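Glycerol dehydrogenase (Bacillus coagulans, PDB 6CSJ) probably oxidises glycerol and related polyols with NAD+, and in this doubly substituted form has acquired D-lactate dehydrogenase activity. Local coordinates at residues 77-91 with 103-116. The protein carries 2 engineered substitutions. Residues are numbered along the deposited sequence; the frame is centred on the assembly and turned at random.
Sequences CEMSKSEEADVVVGI and VGYYNNIPVIVAPT
The flat amide of Asn107 meets helix 70-82 at its nitrogen end: ND2 donates to Cys77 O at 3.1 Å, the acceptor lying almost in the amide plane. The bond uses a lone pair in the carbonyl plane, and that oxygen also accepts from Lys81 N, so two donors grip it. At the other end of the amide, OD1 sits 3.3 Å from Cys77 CB; it is buried with no polar partner in the model. The Tyr106 ring has Tyr105 CD2 over the centre of one face and Cys77 SG oblique to it; the sulfur rests 3.7 Å from Tyr106 CB, while the ring hydroxyl bonds to Lys70. With SG anti to its own carbonyl carbon (chi1 -75°), Cys77 also packs against Val103.

Beneath the helices, Ile109 inserts CD1 4.0 Å from Val88 CB, and Val88 CG1 lies 3.6 Å from Gly104 CA. The bare glycine lets the helix lie close over both Val88 and Val111, whose CG2 fills the space beside Gly104 CA. Both valines pack on the sheet face against helix 94-106. On the opposite face Val89 and Ile112 run alongside each other, Val89 CG2 against Ile112 CB, with Ile91 beside Ala114. Four parallel bonds join the strands: Val88 N to Pro110 O, Ile112 N to Val88 O (2.8 Å), Gly90 N to Ile112 O and Ala114 N to Gly90 O. Strands 32-36 and 149-153 flank the pair. Strand 87-92, helix 94-106 and strand 111-115 thus form a beta-alpha-beta crossover in the Rossmann-like, probably nucleotide-binding domain of iron-containing alcohol dehydrogenases.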
ATOM      1  N   CYS A  77     -10.600   6.781  20.563  1.00 28.65           N
ATOM      2  CA  CYS A  77      -9.941   6.227  21.767  1.00 33.15           C
ATOM      3  C   CYS A  77     -10.822   6.347  23.019  1.00 40.64           C
ATOM      4  O   CYS A  77     -10.921   5.391  23.796  1.00 39.63           O
ATOM      5  CB  CYS A  77      -8.610   6.927  22.056  1.00 35.26           C
ATOM      6  SG  CYS A  77      -7.259   6.473  20.954  1.00 37.47           S
ATOM      7  N   GLU A  78     -11.442   7.522  23.204  1.00 42.92           N
ATOM      8  CA  GLU A  78     -12.316   7.773  24.361  1.00 41.09           C
ATOM      9  C   GLU A  78     -13.552   6.882  24.298  1.00 35.34           C
ATOM     10  O   GLU A  78     -13.846   6.176  25.260  1.00 32.61           O
ATOM     11  CB  GLU A  78     -12.696   9.264  24.480  1.00 48.84           C
ATOM     12  CG  GLU A  78     -11.556  10.141  25.010  1.00 51.24           C
ATOM     13  CD  GLU A  78     -11.290   9.969  26.509  1.00 56.51           C
ATOM     14  OE1 GLU A  78     -12.250   9.753  27.289  1.00 52.67           O
ATOM     15  OE2 GLU A  78     -10.110  10.068  26.932  1.00 67.60           O
ATOM     16  N   MET A  79     -14.232   6.868  23.153  1.00 28.79           N
ATOM     17  CA  MET A  79     -15.362   5.951  22.947  1.00 31.16           C
ATOM     18  C   MET A  79     -14.991   4.498  23.227  1.00 28.95           C
ATOM     19  O   MET A  79     -15.750   3.786  23.881  1.00 28.54           O
ATOM     20  CB  MET A  79     -15.901   6.058  21.521  1.00 31.45           C
ATOM     21  CG  MET A  79     -16.617   7.349  21.211  1.00 33.62           C
ATOM     22  SD  MET A  79     -16.989   7.472  19.460  1.00 44.54           S
ATOM     23  CE  MET A  79     -18.061   6.063  19.250  1.00 38.14           C
ATOM     24  N   SER A  80     -13.826   4.080  22.732  1.00 28.92           N
ATOM     25  CA  SER A  80     -13.311   2.719  22.946  1.00 29.23           C
ATOM     26  C   SER A  80     -13.071   2.389  24.431  1.00 28.46           C
ATOM     27  O   SER A  80     -13.458   1.310  24.878  1.00 35.08           O
ATOM     28  CB  SER A  80     -12.024   2.486  22.141  1.00 25.58           C
ATOM     29  OG  SER A  80     -11.480   1.210  22.408  1.00 24.71           O
ATOM     30  N   LYS A  81     -12.428   3.294  25.176  1.00 31.97           N
ATOM     31  CA  LYS A  81     -12.263   3.137  26.644  1.00 32.20           C
ATOM     32  C   LYS A  81     -13.615   3.127  27.368  1.00 29.49           C
ATOM     33  O   LYS A  81     -13.849   2.296  28.242  1.00 28.66           O
ATOM     34  CB  LYS A  81     -11.393   4.245  27.252  1.00 34.24           C
ATOM     35  CG  LYS A  81      -9.907   4.176  26.923  1.00 40.32           C
ATOM     36  CD  LYS A  81      -9.077   4.939  27.958  1.00 44.99           C
ATOM     37  CE  LYS A  81      -7.726   5.394  27.413  1.00 47.01           C
ATOM     38  NZ  LYS A  81      -7.855   6.684  26.676  1.00 46.61           N
ATOM     39  N   SER A  82     -14.490   4.055  26.978  1.00 31.27           N
ATOM     40  CA  SER A  82     -15.861   4.160  27.496  1.00 35.22           C
ATOM     41  C   SER A  82     -16.700   2.871  27.314  1.00 38.97           C
ATOM     42  O   SER A  82     -17.442   2.479  28.215  1.00 37.23           O
ATOM     43  CB  SER A  82     -16.562   5.373  26.853  1.00 37.06           C
ATOM     44  OG  SER A  82     -17.967   5.323  27.007  1.00 45.22           O
ATOM     45  N   GLU A  83     -16.560   2.208  26.164  1.00 36.96           N
ATOM     46  CA  GLU A  83     -17.231   0.917  25.903  1.00 29.66           C
ATOM     47  C   GLU A  83     -16.455  -0.291  26.444  1.00 28.20           C
ATOM     48  O   GLU A  83     -16.885  -1.423  26.253  1.00 27.85           O
ATOM     49  CB  GLU A  83     -17.476   0.745  24.399  1.00 34.42           C
ATOM     50  CG  GLU A  83     -18.348   1.837  23.782  1.00 41.67           C
ATOM     51  CD  GLU A  83     -18.296   1.842  22.259  1.00 50.03           C
ATOM     52  OE1 GLU A  83     -18.022   0.781  21.660  1.00 58.12           O
ATOM     53  OE2 GLU A  83     -18.535   2.907  21.652  1.00 51.70           O
ATOM     54  N   GLU A  84     -15.327  -0.047  27.117  1.00 28.15           N
ATOM     55  CA  GLU A  84     -14.435  -1.086  27.647  1.00 33.76           C
ATOM     56  C   GLU A  84     -13.934  -2.091  26.600  1.00 32.75           C
ATOM     57  O   GLU A  84     -13.775  -3.274  26.895  1.00 32.30           O
ATOM     58  CB  GLU A  84     -15.082  -1.792  28.838  1.00 37.57           C
ATOM     59  CG  GLU A  84     -15.412  -0.856  29.988  1.00 44.64           C
ATOM     60  CD  GLU A  84     -16.116  -1.567  31.129  1.00 54.91           C
ATOM     61  OE1 GLU A  84     -15.679  -2.677  31.499  1.00 66.07           O
ATOM     62  OE2 GLU A  84     -17.099  -1.017  31.686  1.00 68.34           O
ATOM     63  N   ALA A  85     -13.653  -1.602  25.394  1.00 34.73           N
ATOM     64  CA  ALA A  85     -13.135  -2.443  24.310  1.00 33.52           C
ATOM     65  C   ALA A  85     -11.689  -2.850  24.556  1.00 28.90           C
ATOM     66  O   ALA A  85     -10.870  -2.022  24.957  1.00 34.95           O
ATOM     67  CB  ALA A  85     -13.257  -1.723  22.981  1.00 31.58           C
ATOM     68  N   ASP A  86     -11.391  -4.123  24.312  1.00 28.52           N
ATOM     69  CA  ASP A  86     -10.021  -4.676  24.437  1.00 29.22           C
ATOM     70  C   ASP A  86      -9.437  -5.203  23.096  1.00 23.64           C
ATOM     71  O   ASP A  86      -8.426  -5.911  23.088  1.00 21.81           O
ATOM     72  CB  ASP A  86      -9.996  -5.767  25.523  1.00 28.74           C
ATOM     73  CG  ASP A  86     -10.920  -6.935  25.210  1.00 30.91           C
ATOM     74  OD1 ASP A  86     -11.662  -6.882  24.194  1.00 33.12           O
ATOM     75  OD2 ASP A  86     -10.915  -7.911  25.986  1.00 34.24           O
ATOM     76  N   VAL A  87     -10.092  -4.865  21.983  1.00 22.29           N
ATOM     77  CA  VAL A  87      -9.553  -5.096  20.632  1.00 23.77           C
ATOM     78  C   VAL A  87     -10.226  -4.119  19.661  1.00 24.55           C
ATOM     79  O   VAL A  87     -11.430  -3.866  19.757  1.00 31.03           O
ATOM     80  CB  VAL A  87      -9.712  -6.578  20.171  1.00 25.55           C
ATOM     81  CG1 VAL A  87     -11.164  -7.039  20.225  1.00 27.59           C
ATOM     82  CG2 VAL A  87      -9.147  -6.790  18.775  1.00 23.97           C
ATOM     83  N   VAL A  88      -9.444  -3.551  18.745  1.00 24.04           N
ATOM     84  CA  VAL A  88      -9.967  -2.569  17.788  1.00 23.54           C
ATOM     85  C   VAL A  88      -9.896  -3.137  16.367  1.00 23.00           C
ATOM     86  O   VAL A  88      -8.943  -3.826  16.010  1.00 27.36           O
ATOM     87  CB  VAL A  88      -9.258  -1.189  17.912  1.00 21.68           C
ATOM     88  CG1 VAL A  88      -7.740  -1.326  17.875  1.00 19.77           C
ATOM     89  CG2 VAL A  88      -9.749  -0.219  16.837  1.00 22.01           C
ATOM     90  N   VAL A  89     -10.925  -2.852  15.576  1.00 25.48           N
ATOM     91  CA  VAL A  89     -11.018  -3.316  14.203  1.00 26.37           C
ATOM     92  C   VAL A  89     -11.254  -2.108  13.315  1.00 25.25           C
ATOM     93  O   VAL A  89     -12.085  -1.257  13.638  1.00 26.08           O
ATOM     94  CB  VAL A  89     -12.171  -4.329  14.007  1.00 26.47           C
ATOM     95  CG1 VAL A  89     -12.195  -4.847  12.569  1.00 27.71           C
ATOM     96  CG2 VAL A  89     -12.056  -5.475  15.009  1.00 27.66           C
ATOM     97  N   GLY A  90     -10.517  -2.045  12.205  1.00 21.11           N
ATOM     98  CA  GLY A  90     -10.753  -1.063  11.148  1.00 21.70           C
ATOM     99  C   GLY A  90     -11.169  -1.800   9.894  1.00 24.59           C
ATOM    100  O   GLY A  90     -10.568  -2.812   9.550  1.00 20.53           O
ATOM    101  N   ILE A  91     -12.208  -1.301   9.224  1.00 24.65           N
ATOM    102  CA  ILE A  91     -12.730  -1.900   8.002  1.00 20.88           C
ATOM    103  C   ILE A  91     -12.912  -0.787   6.980  1.00 20.36           C
ATOM    104  O   ILE A  91     -13.670   0.149   7.209  1.00 19.42           O
ATOM    105  CB  ILE A  91     -14.084  -2.635   8.238  1.00 22.79           C
ATOM    106  CG1 ILE A  91     -14.002  -3.575   9.459  1.00 24.93           C
ATOM    107  CG2 ILE A  91     -14.491  -3.432   6.993  1.00 21.99           C
ATOM    108  CD1 ILE A  91     -15.296  -4.293   9.786  1.00 27.44           C
ATOM    109  N   VAL A 103      -5.490   3.978  17.187  1.00 22.94           N
ATOM    110  CA  VAL A 103      -6.333   3.706  18.366  1.00 21.82           C
ATOM    111  C   VAL A 103      -5.789   2.531  19.182  1.00 20.60           C
ATOM    112  O   VAL A 103      -5.764   2.595  20.409  1.00 19.00           O
ATOM    113  CB  VAL A 103      -7.825   3.479  17.991  1.00 22.31           C
ATOM    114  CG1 VAL A 103      -8.631   2.923  19.156  1.00 22.11           C
ATOM    115  CG2 VAL A 103      -8.458   4.782  17.524  1.00 23.73           C
ATOM    116  N   GLY A 104      -5.350   1.471  18.512  1.00 19.21           N
ATOM    117  CA  GLY A 104      -4.780   0.320  19.210  1.00 18.69           C
ATOM    118  C   GLY A 104      -3.492   0.653  19.923  1.00 20.08           C
ATOM    119  O   GLY A 104      -3.237   0.156  21.021  1.00 23.57           O
ATOM    120  N   TYR A 105      -2.682   1.497  19.289  1.00 24.69           N
ATOM    121  CA  TYR A 105      -1.433   1.996  19.879  1.00 27.52           C
ATOM    122  C   TYR A 105      -1.690   2.843  21.135  1.00 24.84           C
ATOM    123  O   TYR A 105      -1.145   2.543  22.203  1.00 20.89           O
ATOM    124  CB  TYR A 105      -0.637   2.795  18.833  1.00 31.12           C
ATOM    125  CG  TYR A 105       0.563   3.524  19.391  1.00 29.86           C
ATOM    126  CD1 TYR A 105       1.566   2.829  20.082  1.00 31.35           C
ATOM    127  CD2 TYR A 105       0.709   4.898  19.217  1.00 31.53           C
ATOM    128  CE1 TYR A 105       2.659   3.494  20.610  1.00 32.16           C
ATOM    129  CE2 TYR A 105       1.796   5.575  19.747  1.00 32.95           C
ATOM    130  CZ  TYR A 105       2.764   4.872  20.445  1.00 35.46           C
ATOM    131  OH  TYR A 105       3.848   5.532  20.965  1.00 42.58           O
ATOM    132  N   TYR A 106      -2.527   3.869  21.006  1.00 23.75           N
ATOM    133  CA  TYR A 106      -2.833   4.772  22.140  1.00 29.44           C
ATOM    134  C   TYR A 106      -3.547   4.072  23.318  1.00 28.19           C
ATOM    135  O   TYR A 106      -3.145   4.264  24.462  1.00 29.39           O
ATOM    136  CB  TYR A 106      -3.607   6.031  21.677  1.00 28.16           C
ATOM    137  CG  TYR A 106      -2.770   6.983  20.823  1.00 27.56           C
ATOM    138  CD1 TYR A 106      -1.620   7.589  21.329  1.00 31.97           C
ATOM    139  CD2 TYR A 106      -3.129   7.275  19.508  1.00 28.27           C
ATOM    140  CE1 TYR A 106      -0.849   8.450  20.549  1.00 29.17           C
ATOM    141  CE2 TYR A 106      -2.365   8.135  18.717  1.00 27.63           C
ATOM    142  CZ  TYR A 106      -1.223   8.712  19.246  1.00 25.88           C
ATOM    143  OH  TYR A 106      -0.468   9.560  18.474  1.00 20.87           O
ATOM    144  N   ASN A 107      -4.555   3.241  23.041  1.00 27.83           N
ATOM    145  CA  ASN A 107      -5.252   2.469  24.092  1.00 25.15           C
ATOM    146  C   ASN A 107      -4.523   1.175  24.482  1.00 28.18           C
ATOM    147  O   ASN A 107      -4.990   0.471  25.376  1.00 29.92           O
ATOM    148  CB  ASN A 107      -6.698   2.130  23.678  1.00 26.86           C
ATOM    149  CG  ASN A 107      -7.607   3.340  23.625  1.00 24.86           C
ATOM    150  OD1 ASN A 107      -7.154   4.479  23.670  1.00 30.83           O
ATOM    151  ND2 ASN A 107      -8.913   3.091  23.505  1.00 25.65           N
ATOM    152  N   ASN A 108      -3.405   0.853  23.828  1.00 25.54           N
ATOM    153  CA  ASN A 108      -2.629  -0.364  24.114  1.00 24.64           C
ATOM    154  C   ASN A 108      -3.462  -1.652  24.015  1.00 23.33           C
ATOM    155  O   ASN A 108      -3.435  -2.504  24.903  1.00 22.88           O
ATOM    156  CB  ASN A 108      -1.929  -0.255  25.473  1.00 25.21           C
ATOM    157  CG  ASN A 108      -0.886  -1.338  25.678  1.00 34.12           C
ATOM    158  OD1 ASN A 108      -0.043  -1.584  24.807  1.00 34.77           O
ATOM    159  ND2 ASN A 108      -0.957  -2.010  26.824  1.00 35.03           N
ATOM    160  N   ILE A 109      -4.203  -1.778  22.918  1.00 23.21           N
ATOM    161  CA  ILE A 109      -4.996  -2.985  22.635  1.00 22.50           C
ATOM    162  C   ILE A 109      -4.642  -3.532  21.240  1.00 22.82           C
ATOM    163  O   ILE A 109      -4.234  -2.755  20.356  1.00 20.79           O
ATOM    164  CB  ILE A 109      -6.519  -2.716  22.750  1.00 20.89           C
ATOM    165  CG1 ILE A 109      -6.966  -1.554  21.849  1.00 17.20           C
ATOM    166  CG2 ILE A 109      -6.891  -2.444  24.217  1.00 19.97           C
ATOM    167  CD1 ILE A 109      -8.460  -1.327  21.835  1.00 16.98           C
ATOM    168  N   PRO A 110      -4.777  -4.862  21.031  1.00 21.17           N
ATOM    169  CA  PRO A 110      -4.478  -5.438  19.709  1.00 20.15           C
ATOM    170  C   PRO A 110      -5.406  -4.902  18.609  1.00 22.47           C
ATOM    171  O   PRO A 110      -6.487  -4.387  18.907  1.00 20.41           O
ATOM    172  CB  PRO A 110      -4.655  -6.942  19.913  1.00 19.84           C
ATOM    173  CG  PRO A 110      -5.472  -7.082  21.163  1.00 21.24           C
ATOM    174  CD  PRO A 110      -5.121  -5.905  22.017  1.00 21.81           C
ATOM    175  N   VAL A 111      -4.955  -5.010  17.358  1.00 21.87           N
ATOM    176  CA  VAL A 111      -5.619  -4.394  16.208  1.00 20.92           C
ATOM    177  C   VAL A 111      -5.888  -5.419  15.105  1.00 19.20           C
ATOM    178  O   VAL A 111      -5.063  -6.306  14.853  1.00 19.85           O
ATOM    179  CB  VAL A 111      -4.732  -3.278  15.612  1.00 22.00           C
ATOM    180  CG1 VAL A 111      -5.457  -2.600  14.460  1.00 21.20           C
ATOM    181  CG2 VAL A 111      -4.299  -2.303  16.680  1.00 23.16           C
ATOM    182  N   ILE A 112      -7.047  -5.278  14.457  1.00 18.60           N
ATOM    183  CA  ILE A 112      -7.400  -6.019  13.251  1.00 16.99           C
ATOM    184  C   ILE A 112      -7.679  -4.994  12.165  1.00 18.17           C
ATOM    185  O   ILE A 112      -8.506  -4.108  12.345  1.00 17.39           O
ATOM    186  CB  ILE A 112      -8.633  -6.927  13.453  1.00 16.64           C
ATOM    187  CG1 ILE A 112      -8.350  -7.947  14.572  1.00 18.83           C
ATOM    188  CG2 ILE A 112      -9.012  -7.640  12.151  1.00 16.44           C
ATOM    189  CD1 ILE A 112      -9.439  -8.987  14.784  1.00 19.51           C
ATOM    190  N   VAL A 113      -6.983  -5.115  11.036  1.00 21.35           N
ATOM    191  CA  VAL A 113      -7.256  -4.281   9.871  1.00 21.87           C
ATOM    192  C   VAL A 113      -7.851  -5.174   8.800  1.00 22.00           C
ATOM    193  O   VAL A 113      -7.357  -6.274   8.553  1.00 20.66           O
ATOM    194  CB  VAL A 113      -6.013  -3.492   9.373  1.00 23.42           C
ATOM    195  CG1 VAL A 113      -5.536  -2.537  10.463  1.00 21.84           C
ATOM    196  CG2 VAL A 113      -4.865  -4.395   8.955  1.00 23.62           C
ATOM    197  N   ALA A 114      -8.946  -4.703   8.205  1.00 22.74           N
ATOM    198  CA  ALA A 114      -9.693  -5.447   7.211  1.00 21.24           C
ATOM    199  C   ALA A 114      -9.963  -4.537   6.018  1.00 20.81           C
ATOM    200  O   ALA A 114     -11.010  -3.908   5.952  1.00 19.13           O
ATOM    201  CB  ALA A 114     -10.988  -5.975   7.815  1.00 23.24           C
ATOM    202  N   PRO A 115      -9.007  -4.458   5.069  1.00 22.37           N
ATOM    203  CA  PRO A 115      -9.204  -3.596   3.904  1.00 19.84           C
ATOM    204  C   PRO A 115     -10.356  -4.083   3.040  1.00 20.30           C
ATOM    205  O   PRO A 115     -10.566  -5.293   2.918  1.00 21.15           O
ATOM    206  CB  PRO A 115      -7.886  -3.698   3.129  1.00 20.81           C
ATOM    207  CG  PRO A 115      -6.913  -4.332   4.052  1.00 21.73           C
ATOM    208  CD  PRO A 115      -7.710  -5.156   5.020  1.00 23.00           C
ATOM    209  N   THR A 116     -11.105  -3.136   2.491  1.00 18.22           N
ATOM    210  CA  THR A 116     -12.153  -3.417   1.525  1.00 19.82           C
ATOM    211  C   THR A 116     -11.661  -3.245   0.082  1.00 21.78           C
ATOM    212  O   THR A 116     -12.439  -3.420  -0.868  1.00 22.92           O
ATOM    213  CB  THR A 116     -13.361  -2.491   1.762  1.00 20.15           C
ATOM    214  OG1 THR A 116     -12.919  -1.134   1.730  1.00 21.23           O
ATOM    215  CG2 THR A 116     -13.985  -2.776   3.104  1.00 19.82           C
TER